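PDB 1S7N: acetyl transferase from Salmonella typhimurium, which transfers an acetyl group from acetyl-coenzyme A to the N-terminal alpha-amino group of ribosomal protein L7/L12. Local coordinates for the coenzyme A site. Residues are numbered along the deposited sequence; one frame, centred on the assembly and turned at random.

The coenzyme A site. Residues 37, 41-42, 101-103, 108-114, 136-137, 141, 143-144, 147, 150. With COA (coenzyme A), chain B.
Coenzyme A lies in the V-shaped cleft of the GNAT fold, where strands 96-103 and 132-138 splay apart, with its pyrophosphate at the N-terminus of helix 112-127. Strand 96-103 forms one wall and pairs with the pantetheine like a neighbouring strand: Tyr101 O accepts from amide N4P at 2.8 Å, and Leu103 N donates to carbonyl O9P. Helix 142-150 walls the second side with Ala143, Ser144 and Val147, whose CG2 turns towards CCP. Trp37 closes a further side with its benzo rim, CZ2 lying 3.5 Å from pantetheine C7P; NE1 holds the ring by an in-plane bond to Leu103 O. Asn141, with CG anti to its backbone N (chi1 -177°), sends ND2 in its own amide plane almost straight to the pantetheine carbonyl O5P, 2.8 Å away. The loop 108-111 and first helical turn, the family's pyrophosphate-binding motif, form the floor. Here O2A is gripped by Met113 N and Ser114 N, Ser114 OG reaches O1A, and Gly109 N binds O4A; the helix end probably helps offset the phosphate charge. Gly111 lays CA over the adenine six-membered ring, 3.4 Å from its centroid. Arg150 is a partial lid over the ribose, guanidinium face towards C2B and NH2 in a long salt bridge to the 3'-phosphate. The open edge probably lies at the adenine end. At the other end, Cys137 CB flanks the sulfur, and Tyr101 OH hydrogen-bonds Ser144 OG, 3.2 Å from the coenzyme thiol S1P.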
loop_
_atom_site.group_PDB
_atom_site.type_symbol
_atom_site.label_atom_id
_atom_site.label_comp_id
_atom_site.label_asym_id
_atom_site.label_seq_id
_atom_site.Cartn_x
_atom_site.Cartn_y
_atom_site.Cartn_z
ATOM N N TRP A 37 -2.636 -25.940 -0.423
ATOM C CA TRP A 37 -2.350 -25.435 0.924
ATOM C C TRP A 37 -2.391 -23.929 0.933
ATOM O O TRP A 37 -3.123 -23.348 1.717
ATOM C CB TRP A 37 -0.989 -25.932 1.395
ATOM C CG TRP A 37 -0.233 -25.066 2.400
ATOM C CD1 TRP A 37 1.039 -24.520 2.253
ATOM C CD2 TRP A 37 -0.610 -24.812 3.744
ATOM N NE1 TRP A 37 1.481 -23.964 3.456
ATOM C CE2 TRP A 37 0.482 -24.129 4.380
ATOM C CE3 TRP A 37 -1.762 -25.092 4.488
ATOM C CZ2 TRP A 37 0.439 -23.742 5.710
ATOM C CZ3 TRP A 37 -1.799 -24.687 5.848
ATOM C CH2 TRP A 37 -0.714 -24.029 6.434
ATOM N N SER A 41 -5.042 -19.607 2.462
ATOM C CA SER A 41 -4.737 -18.347 3.122
ATOM C C SER A 41 -4.432 -17.229 2.209
ATOM O O SER A 41 -4.385 -16.094 2.655
ATOM C CB SER A 41 -3.492 -18.497 4.020
ATOM O OG SER A 41 -3.612 -19.578 4.941
ATOM N N LEU A 42 -4.208 -17.562 0.946
ATOM C CA LEU A 42 -3.778 -16.585 -0.036
ATOM C C LEU A 42 -4.608 -16.640 -1.299
ATOM O O LEU A 42 -4.995 -17.727 -1.728
ATOM C CB LEU A 42 -2.332 -16.909 -0.411
ATOM C CG LEU A 42 -1.399 -16.814 0.791
ATOM C CD1 LEU A 42 -0.061 -17.455 0.497
ATOM C CD2 LEU A 42 -1.200 -15.347 1.128
ATOM N N TYR A 101 4.821 -13.657 3.819
ATOM C CA TYR A 101 5.530 -14.905 3.945
ATOM C C TYR A 101 4.643 -16.124 3.763
ATOM O O TYR A 101 3.421 -16.054 3.852
ATOM C CB TYR A 101 6.245 -15.030 5.319
ATOM C CG TYR A 101 5.421 -14.569 6.501
ATOM C CD1 TYR A 101 4.307 -15.274 6.906
ATOM C CD2 TYR A 101 5.749 -13.401 7.213
ATOM C CE1 TYR A 101 3.522 -14.859 7.980
ATOM C CE2 TYR A 101 4.953 -12.965 8.310
ATOM C CZ TYR A 101 3.850 -13.693 8.681
ATOM O OH TYR A 101 3.036 -13.252 9.730
ATOM N N TRP A 102 5.321 -17.242 3.556
ATOM C CA TRP A 102 4.706 -18.550 3.445
ATOM C C TRP A 102 5.794 -19.601 3.480
ATOM O O TRP A 102 6.944 -19.341 3.162
ATOM C CB TRP A 102 3.823 -18.709 2.171
ATOM C CG TRP A 102 4.517 -18.688 0.815
ATOM C CD1 TRP A 102 4.625 -17.618 -0.052
ATOM C CD2 TRP A 102 5.038 -19.804 0.124
ATOM N NE1 TRP A 102 5.173 -18.031 -1.247
ATOM C CE2 TRP A 102 5.436 -19.371 -1.152
ATOM C CE3 TRP A 102 5.200 -21.147 0.458
ATOM C CZ2 TRP A 102 5.977 -20.232 -2.092
ATOM C CZ3 TRP A 102 5.725 -21.999 -0.468
ATOM C CH2 TRP A 102 6.113 -21.538 -1.739
ATOM N N LEU A 103 5.415 -20.772 3.965
ATOM C CA LEU A 103 6.292 -21.926 4.091
ATOM C C LEU A 103 5.646 -23.119 3.443
ATOM O O LEU A 103 4.426 -23.268 3.455
ATOM C CB LEU A 103 6.457 -22.327 5.547
ATOM C CG LEU A 103 7.406 -21.549 6.448
ATOM C CD1 LEU A 103 7.390 -22.258 7.782
ATOM C CD2 LEU A 103 8.778 -21.594 5.872
ATOM N N GLN A 108 6.354 -26.336 8.725
ATOM C CA GLN A 108 5.717 -25.601 9.809
ATOM C C GLN A 108 6.074 -26.214 11.157
ATOM O O GLN A 108 6.498 -27.379 11.225
ATOM C CB GLN A 108 4.194 -25.634 9.667
ATOM C CG GLN A 108 3.686 -24.782 8.538
ATOM C CD GLN A 108 2.223 -24.985 8.388
ATOM O OE1 GLN A 108 1.430 -24.128 8.767
ATOM N NE2 GLN A 108 1.841 -26.164 7.884
ATOM N N GLY A 109 5.903 -25.433 12.222
ATOM C CA GLY A 109 6.190 -25.930 13.549
ATOM C C GLY A 109 7.651 -26.019 13.977
ATOM O O GLY A 109 7.941 -26.686 14.948
ATOM N N GLN A 110 8.583 -25.369 13.297
ATOM C CA GLN A 110 9.984 -25.447 13.747
ATOM C C GLN A 110 10.574 -24.075 13.887
ATOM O O GLN A 110 11.787 -23.933 13.874
ATOM C CB GLN A 110 10.820 -26.202 12.737
ATOM C CG GLN A 110 10.254 -27.542 12.361
ATOM C CD GLN A 110 10.988 -28.061 11.162
ATOM O OE1 GLN A 110 12.210 -28.065 11.160
ATOM N NE2 GLN A 110 10.272 -28.480 10.139
ATOM N N GLY A 111 9.720 -23.056 13.985
ATOM C CA GLY A 111 10.235 -21.697 14.100
ATOM C C GLY A 111 11.064 -21.207 12.886
ATOM O O GLY A 111 11.825 -20.207 12.975
ATOM N N ILE A 112 10.965 -21.894 11.751
ATOM C CA ILE A 112 11.712 -21.450 10.591
ATOM C C ILE A 112 11.318 -20.002 10.180
ATOM O O ILE A 112 12.187 -19.183 9.886
ATOM C CB ILE A 112 11.528 -22.436 9.428
ATOM C CG1 ILE A 112 12.273 -23.720 9.754
ATOM C CG2 ILE A 112 12.121 -21.857 8.057
ATOM C CD1 ILE A 112 11.799 -24.861 8.860
ATOM N N MET A 113 10.025 -19.672 10.179
ATOM C CA MET A 113 9.635 -18.348 9.778
ATOM C C MET A 113 10.069 -17.330 10.839
ATOM O O MET A 113 10.665 -16.300 10.499
ATOM C CB MET A 113 8.120 -18.225 9.546
ATOM C CG MET A 113 7.717 -16.860 8.842
ATOM S SD MET A 113 8.685 -16.546 7.283
ATOM C CE MET A 113 8.083 -17.983 6.293
ATOM N N SER A 114 9.778 -17.601 12.112
ATOM C CA SER A 114 10.178 -16.661 13.161
ATOM C C SER A 114 11.700 -16.370 13.127
ATOM O O SER A 114 12.137 -15.182 13.171
ATOM C CB SER A 114 9.780 -17.193 14.553
ATOM O OG SER A 114 8.397 -17.002 14.820
ATOM N N LYS A 136 0.333 -7.387 7.756
ATOM C CA LYS A 136 -1.118 -7.360 7.642
ATOM C C LYS A 136 -1.574 -8.792 7.567
ATOM O O LYS A 136 -1.034 -9.587 6.791
ATOM C CB LYS A 136 -1.537 -6.626 6.369
ATOM C CG LYS A 136 -1.887 -5.217 6.631
ATOM C CD LYS A 136 -1.446 -4.338 5.484
ATOM C CE LYS A 136 -2.300 -4.633 4.285
ATOM N NZ LYS A 136 -1.722 -4.066 3.018
ATOM N N CYS A 137 -2.530 -9.171 8.402
ATOM C CA CYS A 137 -3.008 -10.537 8.309
ATOM C C CYS A 137 -4.397 -10.738 8.836
ATOM O O CYS A 137 -4.789 -10.159 9.857
ATOM C CB CYS A 137 -2.063 -11.517 8.982
ATOM S SG CYS A 137 -2.030 -11.478 10.742
ATOM N N ASN A 141 -6.469 -15.883 10.500
ATOM C CA ASN A 141 -5.344 -16.699 10.060
ATOM C C ASN A 141 -4.543 -16.888 11.368
ATOM O O ASN A 141 -3.690 -16.033 11.704
ATOM C CB ASN A 141 -4.507 -15.940 9.029
ATOM C CG ASN A 141 -3.348 -16.774 8.481
ATOM O OD1 ASN A 141 -2.802 -17.664 9.182
ATOM N ND2 ASN A 141 -2.954 -16.479 7.224
ATOM N N ALA A 143 -2.172 -19.078 12.349
ATOM C CA ALA A 143 -0.761 -19.240 12.192
ATOM C C ALA A 143 -0.046 -17.876 11.976
ATOM O O ALA A 143 1.001 -17.600 12.613
ATOM C CB ALA A 143 -0.503 -20.169 11.022
ATOM N N SER A 144 -0.603 -17.020 11.105
ATOM C CA SER A 144 0.072 -15.752 10.838
ATOM C C SER A 144 0.024 -14.852 12.022
ATOM O O SER A 144 1.031 -14.262 12.372
ATOM C CB SER A 144 -0.517 -15.031 9.631
ATOM O OG SER A 144 0.388 -14.008 9.215
ATOM N N VAL A 147 2.631 -15.759 14.255
ATOM C CA VAL A 147 3.941 -15.268 13.865
ATOM C C VAL A 147 4.112 -13.810 14.334
ATOM O O VAL A 147 5.145 -13.440 14.909
ATOM C CB VAL A 147 4.164 -15.360 12.323
ATOM C CG1 VAL A 147 5.412 -14.561 11.941
ATOM C CG2 VAL A 147 4.400 -16.803 11.911
ATOM N N ARG A 150 4.380 -13.739 18.390
ATOM C CA ARG A 150 5.602 -14.391 18.803
ATOM C C ARG A 150 6.804 -13.462 18.555
ATOM O O ARG A 150 7.774 -13.403 19.365
ATOM C CB ARG A 150 5.758 -15.723 18.034
ATOM C CG ARG A 150 6.977 -16.532 18.471
ATOM C CD ARG A 150 7.124 -17.925 17.764
ATOM N NE ARG A 150 5.857 -18.664 17.598
ATOM C CZ ARG A 150 5.279 -19.470 18.500
ATOM N NH1 ARG A 150 5.845 -19.692 19.703
ATOM N NH2 ARG A 150 4.113 -20.040 18.188
HETATM N N1A COA B . 11.523 -20.700 17.605
HETATM C C2A COA B . 10.197 -20.352 17.463
HETATM N N3A COA B . 9.158 -21.198 17.333
HETATM C C4A COA B . 9.473 -22.559 17.357
HETATM C C5A COA B . 10.796 -23.003 17.502
HETATM C C6A COA B . 11.841 -22.051 17.628
HETATM N N6A COA B . 13.120 -22.552 17.753
HETATM N N7A COA B . 10.892 -24.375 17.494
HETATM C C8A COA B . 9.667 -24.820 17.348
HETATM N N9A COA B . 8.813 -23.759 17.258
HETATM C C1B COA B . 7.419 -23.901 17.046
HETATM C C2B COA B . 6.529 -22.973 17.860
HETATM O O2B COA B . 6.260 -23.590 19.144
HETATM C C3B COA B . 5.300 -22.972 16.984
HETATM O O3B COA B . 4.619 -24.213 17.088
HETATM P P3B COA B . 2.984 -24.205 17.148
HETATM O O7A COA B . 2.635 -25.586 17.560
HETATM O O8A COA B . 2.454 -23.768 15.811
HETATM O O9A COA B . 2.647 -23.253 18.258
HETATM C C4B COA B . 5.941 -22.821 15.601
HETATM O O4B COA B . 7.109 -23.665 15.656
HETATM C C5B COA B . 6.319 -21.406 15.154
HETATM O O5B COA B . 7.033 -21.465 13.928
HETATM P P1A COA B . 7.065 -20.151 12.995
HETATM O O1A COA B . 6.802 -18.923 13.777
HETATM O O2A COA B . 8.356 -20.195 12.268
HETATM O O3A COA B . 5.894 -20.297 11.984
HETATM P P2A COA B . 5.000 -21.527 11.541
HETATM O O4A COA B . 5.792 -22.732 11.302
HETATM O O5A COA B . 3.879 -21.673 12.428
HETATM O O6A COA B . 4.288 -21.081 10.188
HETATM C CBP COA B . 3.206 -19.555 8.692
HETATM C CCP COA B . 3.533 -19.879 10.141
HETATM C CDP COA B . 2.144 -18.375 8.667
HETATM C CEP COA B . 4.502 -19.030 7.979
HETATM C CAP COA B . 2.670 -20.816 7.961
HETATM O OAP COA B . 1.541 -21.286 8.681
HETATM C C9P COA B . 2.256 -20.588 6.484
HETATM O O9P COA B . 3.071 -20.602 5.554
HETATM N N8P COA B . 0.889 -20.366 6.355
HETATM C C7P COA B . 0.194 -20.298 5.070
HETATM C C6P COA B . 0.473 -18.977 4.305
HETATM C C5P COA B . 0.078 -17.737 5.136
HETATM O O5P COA B . -0.760 -17.805 6.030
HETATM N N4P COA B . 0.989 -16.664 5.025
HETATM C C3P COA B . 0.873 -15.418 5.770
HETATM C C2P COA B . -0.133 -14.485 5.183
HETATM S S1P COA B . -0.375 -13.032 6.287
HETATM O O HOH W 1 8.633 -23.728 10.955
HETATM O O HOH W 2 -1.974 -19.675 7.650
HETATM O O HOH W 3 4.391 -18.388 15.381
#